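Local coordinates for excretory-secretory protein 2 (Ancylostoma ceylanicum, PDB 3NSW) that is of unknown molecular function but, as a netrin-like excretory-secretory protein of a hookworm, is thought to act as an immunomodulator, at residues L40-L45 against Y77-K82; G60-D65 against I69-D74. All blocks are in the same frame, centred on the assembly; numbering follows the deposited sequence.

Contact 1 (L40-L45 against Y77-K82); sequences LQYWRL and YVLGCK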
# COMPACT_ATOMS: atom_id res chain seq x y z
N LEU A 40 -6.17 -0.17 -8.45
CA LEU A 40 -6.18 -1.03 -7.26
C LEU A 40 -7.56 -1.57 -6.92
O LEU A 40 -8.58 -0.85 -7.04
CB LEU A 40 -5.68 -0.26 -6.03
CG LEU A 40 -4.34 0.45 -6.13
CD1 LEU A 40 -4.08 1.26 -4.86
CD2 LEU A 40 -3.23 -0.58 -6.35
N GLN A 41 -7.59 -2.83 -6.52
CA GLN A 41 -8.73 -3.42 -5.84
C GLN A 41 -8.35 -3.56 -4.37
O GLN A 41 -7.31 -4.15 -4.05
CB GLN A 41 -9.06 -4.79 -6.43
CG GLN A 41 -9.98 -5.66 -5.57
CD GLN A 41 -11.45 -5.28 -5.70
OE1 GLN A 41 -11.98 -5.16 -6.81
NE2 GLN A 41 -12.12 -5.09 -4.57
N TYR A 42 -9.18 -3.04 -3.49
CA TYR A 42 -8.94 -3.16 -2.05
C TYR A 42 -9.70 -4.36 -1.49
O TYR A 42 -10.90 -4.50 -1.73
CB TYR A 42 -9.43 -1.90 -1.33
CG TYR A 42 -8.47 -0.75 -1.46
CD1 TYR A 42 -7.58 -0.44 -0.43
CD2 TYR A 42 -8.46 0.04 -2.61
CE1 TYR A 42 -6.69 0.62 -0.55
CE2 TYR A 42 -7.57 1.10 -2.74
CZ TYR A 42 -6.70 1.39 -1.71
OH TYR A 42 -5.84 2.43 -1.84
N TRP A 43 -9.00 -5.19 -0.73
CA TRP A 43 -9.60 -6.36 -0.11
C TRP A 43 -9.88 -6.14 1.37
O TRP A 43 -10.88 -6.65 1.89
CB TRP A 43 -8.69 -7.59 -0.27
CG TRP A 43 -8.44 -7.94 -1.70
CD1 TRP A 43 -7.25 -7.83 -2.37
CD2 TRP A 43 -9.38 -8.47 -2.64
NE1 TRP A 43 -7.40 -8.25 -3.67
CE2 TRP A 43 -8.70 -8.65 -3.86
CE3 TRP A 43 -10.74 -8.81 -2.56
CZ2 TRP A 43 -9.32 -9.16 -5.01
CZ3 TRP A 43 -11.37 -9.32 -3.71
CH2 TRP A 43 -10.66 -9.49 -4.91
N ARG A 44 -9.01 -5.39 2.03
CA ARG A 44 -9.08 -5.26 3.48
C ARG A 44 -8.26 -4.06 3.90
O ARG A 44 -7.23 -3.79 3.31
CB ARG A 44 -8.46 -6.51 4.11
CG ARG A 44 -8.33 -6.46 5.63
CD ARG A 44 -7.76 -7.75 6.15
NE ARG A 44 -7.57 -7.71 7.59
CZ ARG A 44 -7.00 -8.69 8.29
NH1 ARG A 44 -6.57 -9.77 7.66
NH2 ARG A 44 -6.87 -8.58 9.60
N LEU A 45 -8.73 -3.34 4.91
CA LEU A 45 -7.84 -2.37 5.58
C LEU A 45 -7.47 -3.01 6.90
O LEU A 45 -8.36 -3.42 7.65
CB LEU A 45 -8.55 -1.04 5.83
CG LEU A 45 -9.15 -0.25 4.66
CD1 LEU A 45 -9.50 1.14 5.14
CD2 LEU A 45 -8.19 -0.16 3.50
N TYR A 77 -0.45 -6.91 -3.02
CA TYR A 77 0.50 -6.14 -2.19
C TYR A 77 -0.10 -5.71 -0.87
O TYR A 77 -1.32 -5.55 -0.74
CB TYR A 77 0.93 -4.89 -2.94
CG TYR A 77 1.70 -5.20 -4.20
CD1 TYR A 77 3.06 -5.47 -4.14
CD2 TYR A 77 1.06 -5.26 -5.45
CE1 TYR A 77 3.79 -5.77 -5.30
CE2 TYR A 77 1.77 -5.56 -6.61
CZ TYR A 77 3.14 -5.81 -6.52
OH TYR A 77 3.85 -6.11 -7.65
N VAL A 78 0.76 -5.49 0.12
CA VAL A 78 0.35 -4.71 1.28
C VAL A 78 0.79 -3.28 0.94
O VAL A 78 1.93 -3.06 0.51
CB VAL A 78 1.05 -5.19 2.57
CG1 VAL A 78 0.69 -4.27 3.73
CG2 VAL A 78 0.63 -6.62 2.89
N LEU A 79 -0.12 -2.33 1.13
CA LEU A 79 0.11 -0.95 0.72
C LEU A 79 -0.16 -0.06 1.91
O LEU A 79 -1.29 -0.03 2.40
CB LEU A 79 -0.85 -0.58 -0.41
CG LEU A 79 -0.82 0.89 -0.88
CD1 LEU A 79 0.53 1.23 -1.54
CD2 LEU A 79 -1.99 1.19 -1.82
N GLY A 80 0.87 0.64 2.39
CA GLY A 80 0.72 1.53 3.55
C GLY A 80 0.79 2.95 3.04
O GLY A 80 1.76 3.30 2.38
N CYS A 81 -0.22 3.78 3.31
CA CYS A 81 -0.23 5.13 2.73
C CYS A 81 -0.65 6.22 3.71
O CYS A 81 -1.49 5.99 4.55
CB CYS A 81 -1.12 5.21 1.49
SG CYS A 81 -0.52 4.36 -0.02
N LYS A 82 -0.07 7.41 3.57
CA LYS A 82 -0.67 8.59 4.21
C LYS A 82 -1.89 9.00 3.38
O LYS A 82 -2.04 8.55 2.24
CB LYS A 82 0.34 9.75 4.31
CG LYS A 82 1.53 9.41 5.16
CD LYS A 82 2.49 10.60 5.24
CE LYS A 82 3.58 10.35 6.26
NZ LYS A 82 4.50 9.26 5.87
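Leu40 and Leu79 make the apolar part of this small contact, methyl against methyl: Leu40 CD1 lies 3.7 Å from Leu79 CD2, and the two side chains run at about a right angle to each other. With its CG opposite the backbone N (chi1 175°), Leu79 carries CD2 to a point where it also meets the phenol end of Tyr42, with Tyr42 OH 4.0 Å from Leu79 CD2. This one methyl group thus meets both residues of 40-45 that reach across, Leu40 and Tyr42. Leu62 of strand 59-63 packs on both leucines, and Cys88 and Val90 also touch Leu79.

Strands 37-45 and 75-82 are not neighbours in the sheet, since strand 24-33 runs between them. They meet through side chains in the interior of the strongly curved sheet, as expected of the OB-like beta-barrel at the heart of netrin-like and TIMP-like domains. The CA atoms of Leu40 and Tyr77 are 9.8 Å apart.

The buried Tyr42 hydroxyl is hydrogen-bonded to Asn85 ND2, which places the phenol end that meets Leu79, while the Tyr42 ring meets Trp56 edge-to-face. Away from the contact, Gln41 folds back along its own strand: Gln41 NE2 donates to Tyr42 O at 3.1 Å, from above the carbonyl plane, and Gln41 CG sits 3.6 Å above the plane of the Trp43 ring, toward its rim. Trp43 and Arg44 both face Tyr27, forming a classic beta bulge on strand 37-45.

Contact 2 (G60-D65 against I69-D74); sequences GTLRDD and IQLTAD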
# COMPACT_ATOMS: atom_id res chain seq x y z
N GLY A 60 -9.39 1.95 -6.05
CA GLY A 60 -8.60 3.19 -5.92
C GLY A 60 -7.45 3.18 -6.89
O GLY A 60 -7.36 2.29 -7.74
N THR A 61 -6.56 4.16 -6.75
CA THR A 61 -5.41 4.29 -7.64
C THR A 61 -4.20 4.71 -6.83
O THR A 61 -4.32 5.28 -5.73
CB THR A 61 -5.63 5.35 -8.74
OG1 THR A 61 -5.92 6.61 -8.12
CG2 THR A 61 -6.78 4.96 -9.67
N LEU A 62 -3.02 4.38 -7.35
CA LEU A 62 -1.76 4.76 -6.73
C LEU A 62 -0.89 5.46 -7.76
O LEU A 62 -0.43 4.83 -8.71
CB LEU A 62 -1.05 3.51 -6.18
CG LEU A 62 0.34 3.74 -5.56
CD1 LEU A 62 0.22 4.59 -4.30
CD2 LEU A 62 0.99 2.38 -5.26
N ARG A 63 -0.65 6.76 -7.57
CA ARG A 63 0.19 7.52 -8.48
C ARG A 63 1.68 7.28 -8.20
O ARG A 63 2.08 7.17 -7.04
CB ARG A 63 -0.15 9.00 -8.35
CG ARG A 63 0.65 9.91 -9.25
CD ARG A 63 0.00 11.28 -9.34
NE ARG A 63 1.01 12.29 -9.65
CZ ARG A 63 0.77 13.59 -9.76
NH1 ARG A 63 -0.44 14.08 -9.59
NH2 ARG A 63 1.78 14.40 -10.01
N ASP A 64 2.48 7.20 -9.26
CA ASP A 64 3.94 7.07 -9.13
C ASP A 64 4.64 8.04 -10.07
O ASP A 64 4.62 7.85 -11.29
CB ASP A 64 4.42 5.62 -9.39
CG ASP A 64 5.95 5.46 -9.31
OD1 ASP A 64 6.64 6.34 -8.76
OD2 ASP A 64 6.47 4.44 -9.80
N ASP A 65 5.27 9.06 -9.49
CA ASP A 65 5.97 10.10 -10.24
C ASP A 65 7.46 9.79 -10.45
O ASP A 65 8.15 10.54 -11.16
CB ASP A 65 5.86 11.42 -9.48
CG ASP A 65 4.54 12.14 -9.73
OD1 ASP A 65 3.67 11.62 -10.47
OD2 ASP A 65 4.36 13.23 -9.16
N ILE A 69 9.28 1.91 -8.11
CA ILE A 69 8.55 0.64 -8.03
C ILE A 69 8.17 0.19 -9.44
O ILE A 69 8.02 1.02 -10.34
CB ILE A 69 7.28 0.72 -7.13
CG1 ILE A 69 6.25 1.69 -7.71
CG2 ILE A 69 7.65 1.06 -5.67
CD1 ILE A 69 4.90 1.70 -6.97
N GLN A 70 8.03 -1.11 -9.62
CA GLN A 70 7.57 -1.65 -10.90
C GLN A 70 6.57 -2.75 -10.57
O GLN A 70 6.90 -3.93 -10.63
CB GLN A 70 8.74 -2.22 -11.71
CG GLN A 70 8.44 -2.40 -13.20
CD GLN A 70 8.48 -1.10 -13.98
OE1 GLN A 70 9.55 -0.53 -14.20
NE2 GLN A 70 7.32 -0.62 -14.40
N LEU A 71 5.37 -2.35 -10.17
CA LEU A 71 4.38 -3.33 -9.71
C LEU A 71 3.89 -4.15 -10.90
O LEU A 71 3.87 -3.66 -12.03
CB LEU A 71 3.22 -2.65 -8.99
CG LEU A 71 3.60 -1.69 -7.87
CD1 LEU A 71 2.36 -1.17 -7.14
CD2 LEU A 71 4.57 -2.34 -6.89
N THR A 72 3.53 -5.39 -10.64
CA THR A 72 3.09 -6.28 -11.71
C THR A 72 1.58 -6.47 -11.73
O THR A 72 0.91 -6.36 -10.71
CB THR A 72 3.81 -7.65 -11.67
OG1 THR A 72 3.77 -8.17 -10.34
CG2 THR A 72 5.27 -7.50 -12.11
N ALA A 73 1.07 -6.76 -12.93
CA ALA A 73 -0.36 -6.98 -13.13
C ALA A 73 -0.87 -8.12 -12.25
O ALA A 73 -0.19 -9.14 -12.07
CB ALA A 73 -0.64 -7.28 -14.60
N ASP A 74 -2.07 -7.92 -11.69
CA ASP A 74 -2.82 -8.97 -10.99
C ASP A 74 -2.02 -9.52 -9.82
O ASP A 74 -2.10 -10.70 -9.49
CB ASP A 74 -3.21 -10.13 -11.92
CG ASP A 74 -4.03 -9.70 -13.13
OD1 ASP A 74 -4.92 -8.83 -13.02
OD2 ASP A 74 -3.78 -10.25 -14.21
O HOH W 1 6.02 2.43 -11.49
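Asp64 and Ile69 mark the nearest approach of the two backbones, their CA atoms 8.0 Å apart, where the chain leaves strand 59-63, turns, and comes back as the irregular segment 69-74. The two side chains lie alongside each other, pointing opposite ways, which brings Asp64 OD2 to 3.5 Å from the aliphatic Ile69 CG1. A water 2.7 Å from Asp64 OD2 donates to it and also to Ile69 O, bridging the segments. The other carboxylate oxygen, Asp64 OD1, takes the backbone N-H groups of Cys66 and Gly67; the bond to Cys66 closes an Asx turn that holds the carboxylate at the start of the connection.

Two residues earlier, Leu62 CD2 packs on two residues, lying 4.3 Å from Ile69 CD1 and 4.2 Å from Leu71 CD1. On strand 59-63 and its exit, Arg63 grips Asp65 side-on, NE to OD1 and NH2 to OD2, with Asp65 OD2 met on its syn lone pair. Arg36 forms a second salt bridge to Asp65 OD1.

The contact packs the edge strand 59-63 against the connection leading to strand 75-82. Met10 of strand 9-10 touches both Ile69 and Leu71, strand 88-92 lends Cys88 to Leu62 and Val90 to Leu71, and Tyr38 of the adjacent strand 37-45 meets Ile69.

Contact 2 lies nested inside the chain loop that contact 1 closes: the segments follow in the order 40-45, 60-65, 69-74, 77-82, and the centres of the two contacts are about 11 Å apart. Strands 37-45 and 59-63 are antiparallel neighbours, joined here by the backbone pair Leu40 N and Gly60 O at 2.8 Å, so one segment of each contact belongs to the same part of the sheet. Tyr77 OH reaches Thr72 N, tying strand 75-82 to the segment that leads into it. Contact 1 lies about 4 Å and contact 2 about 10 Å from the centre of the chain, centre to centre; both are buried parts of the netrin-like fold.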